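5' nucleotidase family protein (PDB 4Q7F) is a two-domain member of the 5'-nucleotidase family, joining a calcineurin-like phosphoesterase domain that holds a manganese and a magnesium ion to a C-terminal nucleotidase domain. Local coordinates at residues 204-209 / 230-235; 224-229 / 245-250; 249-254 / 268-273. All blocks are in the same frame, centred on the assembly; numbering follows the deposited sequence.

Interaction 1: 204-209 / 230-235. With MG (magnesium ion), chain B.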
loop_
_atom_site.group_PDB
_atom_site.type_symbol
_atom_site.label_atom_id
_atom_site.label_comp_id
_atom_site.label_asym_id
_atom_site.label_seq_id
_atom_site.Cartn_x
_atom_site.Cartn_y
_atom_site.Cartn_z
ATOM N N VAL A 204 -8.976 -17.628 8.587
ATOM C CA VAL A 204 -7.832 -16.785 8.813
ATOM C C VAL A 204 -7.973 -15.525 7.963
ATOM O O VAL A 204 -8.140 -15.624 6.732
ATOM C CB VAL A 204 -6.519 -17.482 8.396
ATOM C CG1 VAL A 204 -5.362 -16.514 8.549
ATOM C CG2 VAL A 204 -6.284 -18.738 9.224
ATOM N N CYS A 205 -7.935 -14.357 8.598
ATOM C CA CYS A 205 -7.968 -13.084 7.865
ATOM C C CYS A 205 -6.610 -12.444 8.057
ATOM O O CYS A 205 -6.314 -11.855 9.097
ATOM C CB CYS A 205 -9.062 -12.137 8.324
ATOM S SG CYS A 205 -10.730 -12.749 8.058
ATOM N N TYR A 206 -5.788 -12.572 7.026
ATOM C CA TYR A 206 -4.423 -12.102 7.044
ATOM C C TYR A 206 -4.213 -10.930 6.122
ATOM O O TYR A 206 -4.424 -11.049 4.920
ATOM C CB TYR A 206 -3.548 -13.278 6.610
ATOM C CG TYR A 206 -2.076 -13.000 6.390
ATOM C CD1 TYR A 206 -1.317 -12.296 7.323
ATOM C CD2 TYR A 206 -1.421 -13.545 5.291
ATOM C CE1 TYR A 206 0.045 -12.101 7.129
ATOM C CE2 TYR A 206 -0.074 -13.354 5.089
ATOM C CZ TYR A 206 0.659 -12.635 6.009
ATOM O OH TYR A 206 2.000 -12.465 5.787
ATOM N N HIS A 207 -3.847 -9.775 6.675
ATOM C CA HIS A 207 -3.534 -8.674 5.828
ATOM C C HIS A 207 -2.085 -8.885 5.381
ATOM O O HIS A 207 -1.177 -8.342 5.963
ATOM C CB HIS A 207 -3.649 -7.327 6.485
ATOM C CG HIS A 207 -3.449 -6.227 5.503
ATOM N ND1 HIS A 207 -4.479 -5.729 4.748
ATOM C CD2 HIS A 207 -2.325 -5.629 5.048
ATOM C CE1 HIS A 207 -4.016 -4.814 3.921
ATOM N NE2 HIS A 207 -2.714 -4.737 4.080
ATOM N N GLY A 208 -1.922 -9.737 4.379
ATOM C CA GLY A 208 -0.638 -10.089 3.818
ATOM C C GLY A 208 -0.977 -11.001 2.654
ATOM O O GLY A 208 -2.163 -11.369 2.474
ATOM N N GLY A 209 0.033 -11.384 1.884
ATOM C CA GLY A 209 -0.187 -12.218 0.706
ATOM C C GLY A 209 0.682 -13.454 0.571
ATOM O O GLY A 209 1.089 -14.066 1.570
ATOM N N TYR A 230 1.916 -18.432 1.807
ATOM C CA TYR A 230 2.172 -19.761 1.274
ATOM C C TYR A 230 2.613 -20.715 2.380
ATOM O O TYR A 230 2.077 -21.820 2.506
ATOM C CB TYR A 230 3.199 -19.746 0.146
ATOM C CG TYR A 230 3.338 -21.103 -0.488
ATOM C CD1 TYR A 230 4.213 -22.054 0.036
ATOM C CD2 TYR A 230 2.579 -21.448 -1.594
ATOM C CE1 TYR A 230 4.323 -23.313 -0.527
ATOM C CE2 TYR A 230 2.692 -22.703 -2.175
ATOM C CZ TYR A 230 3.559 -23.631 -1.636
ATOM O OH TYR A 230 3.659 -24.875 -2.212
ATOM N N ALA A 231 3.585 -20.289 3.180
ATOM C CA ALA A 231 4.080 -21.114 4.281
ATOM C C ALA A 231 2.929 -21.472 5.232
ATOM O O ALA A 231 2.889 -22.567 5.779
ATOM C CB ALA A 231 5.184 -20.397 5.027
HETATM N N MSE A 232 2.004 -20.540 5.423
HETATM C CA MSE A 232 0.844 -20.775 6.302
HETATM C C MSE A 232 -0.052 -21.864 5.744
HETATM O O MSE A 232 -0.441 -22.799 6.458
HETATM C CB MSE A 232 0.107 -19.460 6.509
HETATM C CG MSE A 232 0.859 -18.559 7.485
HETATM SE SE MSE A 232 0.386 -16.660 7.162
HETATM C CE MSE A 232 -1.028 -16.587 8.533
ATOM N N LEU A 233 -0.392 -21.768 4.464
ATOM C CA LEU A 233 -1.223 -22.795 3.828
ATOM C C LEU A 233 -0.490 -24.133 3.746
ATOM O O LEU A 233 -1.028 -25.171 4.133
ATOM C CB LEU A 233 -1.655 -22.348 2.427
ATOM C CG LEU A 233 -2.723 -21.261 2.369
ATOM C CD1 LEU A 233 -2.779 -20.630 0.992
ATOM C CD2 LEU A 233 -4.073 -21.836 2.759
ATOM N N GLU A 234 0.737 -24.095 3.236
ATOM C CA GLU A 234 1.560 -25.280 3.094
ATOM C C GLU A 234 1.607 -26.087 4.396
ATOM O O GLU A 234 1.534 -27.309 4.371
ATOM C CB GLU A 234 2.985 -24.882 2.680
ATOM C CG GLU A 234 3.970 -26.040 2.549
ATOM C CD GLU A 234 5.409 -25.580 2.314
ATOM O OE1 GLU A 234 6.114 -26.237 1.528
ATOM O OE2 GLU A 234 5.844 -24.560 2.894
ATOM N N ALA A 235 1.732 -25.397 5.524
ATOM C CA ALA A 235 1.819 -26.049 6.821
ATOM C C ALA A 235 0.473 -26.355 7.460
ATOM O O ALA A 235 0.323 -27.402 8.108
ATOM C CB ALA A 235 2.633 -25.187 7.771
HETATM MG MG MG B . -0.973 -3.318 2.848
HETATM O O HOH W 1 -0.766 -2.811 0.595
#

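Interaction 2: 224-229 / 245-250. With MG (magnesium ion), chain B; MN (manganese (II) ion), chain C; 3D1 ((2R,3S,5R)-5-(6-amino-9H-purin-9-yl)-tetrahydro-2-(hydroxymethyl)furan-3-ol), chain D.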
loop_
_atom_site.group_PDB
_atom_site.type_symbol
_atom_site.label_atom_id
_atom_site.label_comp_id
_atom_site.label_asym_id
_atom_site.label_seq_id
_atom_site.Cartn_x
_atom_site.Cartn_y
_atom_site.Cartn_z
ATOM N N THR A 224 11.499 -12.598 2.398
ATOM C CA THR A 224 11.823 -11.710 3.527
ATOM C C THR A 224 10.951 -11.866 4.775
ATOM O O THR A 224 11.273 -11.321 5.828
ATOM C CB THR A 224 11.671 -10.233 3.098
ATOM O OG1 THR A 224 10.311 -9.978 2.727
ATOM C CG2 THR A 224 12.566 -9.912 1.922
ATOM N N GLY A 225 9.842 -12.577 4.664
ATOM C CA GLY A 225 8.917 -12.704 5.790
ATOM C C GLY A 225 7.787 -11.679 5.695
ATOM O O GLY A 225 6.823 -11.724 6.484
ATOM N N GLU A 226 7.895 -10.742 4.752
ATOM C CA GLU A 226 6.828 -9.755 4.532
ATOM C C GLU A 226 5.512 -10.479 4.305
ATOM O O GLU A 226 4.484 -10.150 4.903
ATOM C CB GLU A 226 7.115 -8.872 3.302
ATOM C CG GLU A 226 5.906 -8.004 2.907
ATOM C CD GLU A 226 6.126 -7.137 1.668
ATOM O OE1 GLU A 226 5.149 -6.483 1.227
ATOM O OE2 GLU A 226 7.253 -7.114 1.133
ATOM N N ASN A 227 5.569 -11.465 3.413
ATOM C CA ASN A 227 4.420 -12.265 3.037
ATOM C C ASN A 227 4.684 -13.689 3.435
ATOM O O ASN A 227 5.708 -14.271 3.042
ATOM C CB ASN A 227 4.209 -12.169 1.521
ATOM C CG ASN A 227 3.767 -10.786 1.089
ATOM O OD1 ASN A 227 2.694 -10.328 1.474
ATOM N ND2 ASN A 227 4.580 -10.128 0.263
ATOM N N GLU A 228 3.769 -14.249 4.217
ATOM C CA GLU A 228 3.916 -15.602 4.735
ATOM C C GLU A 228 2.723 -16.498 4.408
ATOM O O GLU A 228 2.566 -17.558 5.010
ATOM C CB GLU A 228 4.028 -15.533 6.261
ATOM C CG GLU A 228 4.982 -14.481 6.803
ATOM C CD GLU A 228 5.003 -14.445 8.321
ATOM O OE1 GLU A 228 5.346 -15.469 8.935
ATOM O OE2 GLU A 228 4.721 -13.384 8.904
ATOM N N GLY A 229 1.883 -16.079 3.470
ATOM C CA GLY A 229 0.674 -16.820 3.137
ATOM C C GLY A 229 0.892 -18.235 2.633
ATOM O O GLY A 229 0.140 -19.147 2.988
ATOM N N THR A 245 -6.895 -13.060 2.413
ATOM C CA THR A 245 -5.650 -12.323 2.279
ATOM C C THR A 245 -5.844 -10.941 1.645
ATOM O O THR A 245 -6.927 -10.594 1.198
ATOM C CB THR A 245 -4.625 -13.127 1.452
ATOM O OG1 THR A 245 -5.101 -13.319 0.119
ATOM C CG2 THR A 245 -4.353 -14.449 2.098
ATOM N N GLY A 246 -4.775 -10.154 1.606
ATOM C CA GLY A 246 -4.828 -8.802 1.042
ATOM C C GLY A 246 -3.412 -8.321 0.823
ATOM O O GLY A 246 -2.529 -9.126 0.496
ATOM N N HIS A 247 -3.205 -7.008 0.984
ATOM C CA HIS A 247 -1.886 -6.369 0.937
ATOM C C HIS A 247 -1.204 -6.260 -0.404
ATOM O O HIS A 247 -0.610 -5.222 -0.706
ATOM C CB HIS A 247 -0.931 -7.072 1.924
ATOM C CG HIS A 247 0.433 -6.471 1.996
ATOM N ND1 HIS A 247 0.651 -5.186 2.441
ATOM C CD2 HIS A 247 1.656 -6.986 1.722
ATOM C CE1 HIS A 247 1.941 -4.930 2.429
ATOM N NE2 HIS A 247 2.576 -6.004 1.994
ATOM N N GLN A 248 -1.251 -7.333 -1.191
ATOM C CA GLN A 248 -0.611 -7.333 -2.486
ATOM C C GLN A 248 -1.516 -6.781 -3.582
ATOM O O GLN A 248 -1.041 -6.563 -4.689
ATOM C CB GLN A 248 -0.140 -8.741 -2.838
ATOM C CG GLN A 248 0.977 -9.282 -1.943
ATOM C CD GLN A 248 1.319 -10.731 -2.296
ATOM O OE1 GLN A 248 0.424 -11.551 -2.487
ATOM N NE2 GLN A 248 2.601 -11.040 -2.400
ATOM N N HIS A 249 -2.815 -6.567 -3.284
ATOM C CA HIS A 249 -3.762 -6.018 -4.262
ATOM C C HIS A 249 -3.993 -6.953 -5.457
ATOM O O HIS A 249 -4.342 -6.513 -6.559
ATOM C CB HIS A 249 -3.280 -4.672 -4.768
ATOM C CG HIS A 249 -3.100 -3.648 -3.702
ATOM N ND1 HIS A 249 -2.842 -2.328 -3.986
ATOM C CD2 HIS A 249 -3.233 -3.724 -2.360
ATOM C CE1 HIS A 249 -2.755 -1.648 -2.856
ATOM N NE2 HIS A 249 -3.028 -2.464 -1.860
ATOM N N ARG A 250 -3.779 -8.237 -5.247
ATOM C CA ARG A 250 -3.993 -9.224 -6.286
ATOM C C ARG A 250 -5.432 -9.740 -6.227
ATOM O O ARG A 250 -6.109 -9.572 -5.206
ATOM C CB ARG A 250 -3.038 -10.374 -6.071
ATOM C CG ARG A 250 -1.583 -9.946 -6.144
ATOM C CD ARG A 250 -0.682 -10.999 -5.554
ATOM N NE ARG A 250 -0.620 -12.169 -6.408
ATOM C CZ ARG A 250 0.111 -13.246 -6.149
ATOM N NH1 ARG A 250 0.809 -13.331 -5.023
ATOM N NH2 ARG A 250 0.113 -14.260 -7.004
HETATM MG MG MG B . -0.973 -3.318 2.848
HETATM MN MN MN C . -2.839 -1.918 0.430
HETATM O "O5'" 3D1 D . 4.930 -3.432 0.434
HETATM C "C5'" 3D1 D . 5.086 -2.015 0.435
HETATM C "C4'" 3D1 D . 3.816 -1.338 0.921
HETATM O "O4'" 3D1 D . 4.147 0.025 1.147
HETATM C "C1'" 3D1 D . 3.502 0.890 0.208
HETATM N N9 3D1 D . 4.470 1.924 -0.250
HETATM C C4 3D1 D . 4.672 3.042 0.433
HETATM N N3 3D1 D . 4.156 3.541 1.579
HETATM C C2 3D1 D . 4.563 4.736 2.047
HETATM N N1 3D1 D . 5.503 5.492 1.418
HETATM C C6 3D1 D . 6.097 5.106 0.267
HETATM N N6 3D1 D . 7.037 5.893 -0.327
HETATM C C5 3D1 D . 5.704 3.797 -0.298
HETATM N N7 3D1 D . 6.024 3.056 -1.379
HETATM C C8 3D1 D . 5.284 1.919 -1.339
HETATM C "C2'" 3D1 D . 2.902 -0.004 -0.867
HETATM C "C3'" 3D1 D . 2.670 -1.282 -0.081
HETATM O "O3'" 3D1 D . 1.411 -1.167 0.615
HETATM O O HOH W 1 -0.766 -2.811 0.595
HETATM O O HOH W 2 -1.032 -0.420 -0.238
#

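Interaction 3: 249-254 / 268-273. With MN (manganese (II) ion), chain C.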
loop_
_atom_site.group_PDB
_atom_site.type_symbol
_atom_site.label_atom_id
_atom_site.label_comp_id
_atom_site.label_asym_id
_atom_site.label_seq_id
_atom_site.Cartn_x
_atom_site.Cartn_y
_atom_site.Cartn_z
ATOM N N HIS A 249 -2.815 -6.567 -3.284
ATOM C CA HIS A 249 -3.762 -6.018 -4.262
ATOM C C HIS A 249 -3.993 -6.953 -5.457
ATOM O O HIS A 249 -4.342 -6.513 -6.559
ATOM C CB HIS A 249 -3.280 -4.672 -4.768
ATOM C CG HIS A 249 -3.100 -3.648 -3.702
ATOM N ND1 HIS A 249 -2.842 -2.328 -3.986
ATOM C CD2 HIS A 249 -3.233 -3.724 -2.360
ATOM C CE1 HIS A 249 -2.755 -1.648 -2.856
ATOM N NE2 HIS A 249 -3.028 -2.464 -1.860
ATOM N N ARG A 250 -3.779 -8.237 -5.247
ATOM C CA ARG A 250 -3.993 -9.224 -6.286
ATOM C C ARG A 250 -5.432 -9.740 -6.227
ATOM O O ARG A 250 -6.109 -9.572 -5.206
ATOM C CB ARG A 250 -3.038 -10.374 -6.071
ATOM C CG ARG A 250 -1.583 -9.946 -6.144
ATOM C CD ARG A 250 -0.682 -10.999 -5.554
ATOM N NE ARG A 250 -0.620 -12.169 -6.408
ATOM C CZ ARG A 250 0.111 -13.246 -6.149
ATOM N NH1 ARG A 250 0.809 -13.331 -5.023
ATOM N NH2 ARG A 250 0.113 -14.260 -7.004
ATOM N N GLN A 251 -5.881 -10.350 -7.336
ATOM C CA GLN A 251 -7.224 -10.906 -7.446
ATOM C C GLN A 251 -7.117 -12.415 -7.505
ATOM O O GLN A 251 -6.715 -12.994 -8.529
ATOM C CB GLN A 251 -7.958 -10.301 -8.633
ATOM C CG GLN A 251 -8.051 -8.792 -8.456
ATOM C CD GLN A 251 -9.058 -8.133 -9.348
ATOM O OE1 GLN A 251 -9.588 -8.746 -10.267
ATOM N NE2 GLN A 251 -9.339 -6.861 -9.072
ATOM N N ILE A 252 -7.421 -13.035 -6.370
ATOM C CA ILE A 252 -7.293 -14.468 -6.203
ATOM C C ILE A 252 -8.538 -15.044 -5.570
ATOM O O ILE A 252 -9.069 -14.462 -4.637
ATOM C CB ILE A 252 -6.097 -14.775 -5.270
ATOM C CG1 ILE A 252 -4.792 -14.336 -5.947
ATOM C CG2 ILE A 252 -6.023 -16.257 -4.932
ATOM C CD1 ILE A 252 -3.582 -14.455 -5.054
ATOM N N ALA A 253 -8.986 -16.184 -6.091
ATOM C CA ALA A 253 -10.131 -16.916 -5.565
ATOM C C ALA A 253 -10.013 -18.320 -6.106
ATOM O O ALA A 253 -10.406 -18.591 -7.247
ATOM C CB ALA A 253 -11.451 -16.295 -5.996
ATOM N N GLU A 254 -9.469 -19.211 -5.289
ATOM C CA GLU A 254 -9.239 -20.577 -5.706
ATOM C C GLU A 254 -9.153 -21.450 -4.473
ATOM O O GLU A 254 -9.369 -20.980 -3.352
ATOM C CB GLU A 254 -7.943 -20.632 -6.522
ATOM C CG GLU A 254 -6.688 -20.303 -5.737
ATOM C CD GLU A 254 -5.475 -20.098 -6.635
ATOM O OE1 GLU A 254 -4.535 -20.913 -6.564
ATOM O OE2 GLU A 254 -5.475 -19.134 -7.432
ATOM N N GLY A 268 -12.136 -1.515 -3.941
ATOM C CA GLY A 268 -13.520 -1.958 -4.132
ATOM C C GLY A 268 -13.940 -2.259 -5.570
ATOM O O GLY A 268 -15.042 -2.001 -5.922
ATOM N N THR A 269 -13.026 -2.765 -6.401
ATOM C CA THR A 269 -13.366 -3.139 -7.764
ATOM C C THR A 269 -13.893 -4.572 -7.762
ATOM O O THR A 269 -14.524 -5.006 -8.727
ATOM C CB THR A 269 -12.149 -3.065 -8.699
ATOM O OG1 THR A 269 -11.134 -3.929 -8.206
ATOM C CG2 THR A 269 -11.600 -1.657 -8.751
ATOM N N THR A 270 -13.623 -5.302 -6.670
ATOM C CA THR A 270 -14.111 -6.683 -6.507
ATOM C C THR A 270 -14.449 -6.929 -5.020
ATOM O O THR A 270 -14.119 -6.114 -4.152
ATOM C CB THR A 270 -13.099 -7.744 -7.017
ATOM O OG1 THR A 270 -11.875 -7.635 -6.293
ATOM C CG2 THR A 270 -12.769 -7.545 -8.490
ATOM N N VAL A 271 -15.187 -8.003 -4.777
ATOM C CA VAL A 271 -15.604 -8.442 -3.468
ATOM C C VAL A 271 -15.398 -9.949 -3.423
ATOM O O VAL A 271 -15.814 -10.628 -4.347
ATOM C CB VAL A 271 -17.108 -8.194 -3.258
ATOM C CG1 VAL A 271 -17.559 -8.842 -1.964
ATOM C CG2 VAL A 271 -17.410 -6.707 -3.270
ATOM N N GLY A 272 -14.753 -10.464 -2.377
ATOM C CA GLY A 272 -14.540 -11.900 -2.243
ATOM C C GLY A 272 -15.761 -12.500 -1.582
ATOM O O GLY A 272 -16.293 -11.913 -0.638
ATOM N N ARG A 273 -16.223 -13.642 -2.090
ATOM C CA ARG A 273 -17.378 -14.334 -1.494
ATOM C C ARG A 273 -17.029 -15.801 -1.334
ATOM O O ARG A 273 -16.638 -16.453 -2.297
ATOM C CB ARG A 273 -18.635 -14.212 -2.339
ATOM C CG ARG A 273 -19.865 -14.830 -1.678
ATOM C CD ARG A 273 -21.071 -14.804 -2.594
ATOM N NE ARG A 273 -20.988 -15.799 -3.675
ATOM C CZ ARG A 273 -21.755 -15.797 -4.763
ATOM N NH1 ARG A 273 -22.667 -14.852 -4.953
ATOM N NH2 ARG A 273 -21.629 -16.754 -5.668
HETATM MN MN MN C . -2.839 -1.918 0.430
HETATM O O HOH W 3 -8.421 -4.451 -7.496
HETATM O O HOH W 1 -0.766 -2.811 0.595
HETATM O O HOH W 2 -1.032 -0.420 -0.238
#

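Interaction 1: 204-209 / 230-235
The beta-alpha-beta unit of strand 201-207, helix 229-236 and strand 242-244 is joined here by a Met-aromatic contact between Tyr206 of its first strand and Met232, a selenomethionine, of its helix. The selenium of Met232 lies over one face of the phenol ring, 4.1 Å from the ring centroid and only 17° from the ring normal. It is displaced toward the rim, and Tyr206 CE2, at 3.9 Å from Met232 SE, is the nearest ring atom. CG of Tyr206 stands anti to the backbone N (chi1 173°), which carries the ring out from the strand to the helix. On the opposite face Gly208 CA sits 3.5 Å above the ring plane, so the ring is sandwiched between the loop that leaves its own strand and the selenium of the helix. Its hydroxyl, Tyr206 OH, is hydrogen-bonded to the backbone N of Glu228, at the N-cap of the same helix. Met232 bends at its last torsion (chi3 95°), turning CE toward Val204 of the strand, and Leu188 of helix 184-198, Phe243 and Leu162 complete the apolar surroundings of this side chain. The alternation of the strand gives its residues different tasks. Val204 and Tyr206 point to the helix, while His207 points to the metal centre, where its NE2 binds magnesium at 2.6 Å with the ion in the ring plane, and its ND1 is hydrogen-bonded to the carbonyl O of Asn70. Two residues before Tyr206, Val204 CG1 touches Met232 CE at 4.3 Å.

Interaction 2: 224-229 / 245-250
Glu226 OE1 takes the N-H of His247 NE2 on its anti lone pair, the less common side of a carboxylate. His247 is thereby engaged at both ring nitrogens, Glu226 holding one and a magnesium ion the other. His247 NE2 donates to Glu226 OE1 over 2.7 Å, at an N-H...O angle of 162°. The oxygen lies nearly in the imidazole plane, yet the carboxylate is turned 72° to that ring. Glu226 reaches it with a chain extended throughout, CG anti to the backbone N (chi1 170°). On the other side of the ring His247 ND1 binds magnesium at 2.5 Å, the ion also in the ring plane. Asn227 comes in at the ring edge next to the Glu226 bond, its OD1 3.5 Å from His247 CD2. Its ND2 lies 3.4 Å from Gln248 NE2, two donors that do not bond to each other: Asn227 ND2 is hydrogen-bonded to Glu221, and the main polar partner of Gln248 is Phe210. Gln248 OE1 accepts from Arg250 NH1. The carbonyl O of His247 accepts a hydrogen bond from the water that bridges magnesium and manganese, and His249 NE2 binds manganese at 2.4 Å. Glu226 OE1 also lies 3.2 Å from O5' of the bound 3D1. Held at NE2 by Glu226 and at ND1 by magnesium, the ring cannot readily turn; the carboxylate hydrogen-bonded at NE2 would probably make the ring a stronger ligand.

Interaction 3: 249-254 / 268-273
Gln251 reaches from strand 251-256 across to Thr269, just before strand 270-278, and Thr270, its first residue. CB points toward these threonines but stays short of them. With CG anti to the carbonyl carbon (chi1 -60°) and the chain extended beyond it, the amide is carried the rest of the way. Alongside, Gln251 also touches Leu291 of strand 284-293. Gln251 CD is the first atom to arrive, 3.9 Å from Thr270 CG2. From there the methyl lies over one face of the amide, Gln251 NE2 3.5 Å and Gln251 OE1 3.8 Å from Thr270 CG2. Thr270 OG1 is turned to a weak hydrogen bond with the carbonyl O of Pro264. At the tip, Gln251 NE2 comes within 3.5 Å of Thr269 OG1, but the bonding goes through water 3. That water accepts from Gln251 NE2 at 3.0 Å and donates to Thr269 OG1 at 2.9 Å, so the amide nitrogen and the hydroxyl are coupled by a single solvent bridge. Two residues before Gln251, His249 binds manganese through NE2, linking this strand to the metal centre through the chain. Strand 251-256 is an outermost strand of the six-stranded sheet, whereas 270-278 belongs to the five-stranded one: this is the meeting of two facing mixed sheets that characterises the calcineurin-like phosphoesterase fold.

Along the chain, strand 201-207 leads into segment 204-209, and interaction 1 closes the 20-residue connection to helix 229-236. Segment 224-229 lies within that connection but pairs with 245-250 beyond the helix, so interactions 1 and 2 cross. They also touch directly: Gly209 N meets Asn227 OD1 in a probable hydrogen bond, and both contacts supply ligands to magnesium. Interaction 3 takes up at His249 and Arg250, the last residues of interaction 2, and closes a loop that runs through strand 259-264 to 268-273. Helix, metal-binding loops and the two sheets are thereby tied in sequence, with water 1 bound to both metals at the centre.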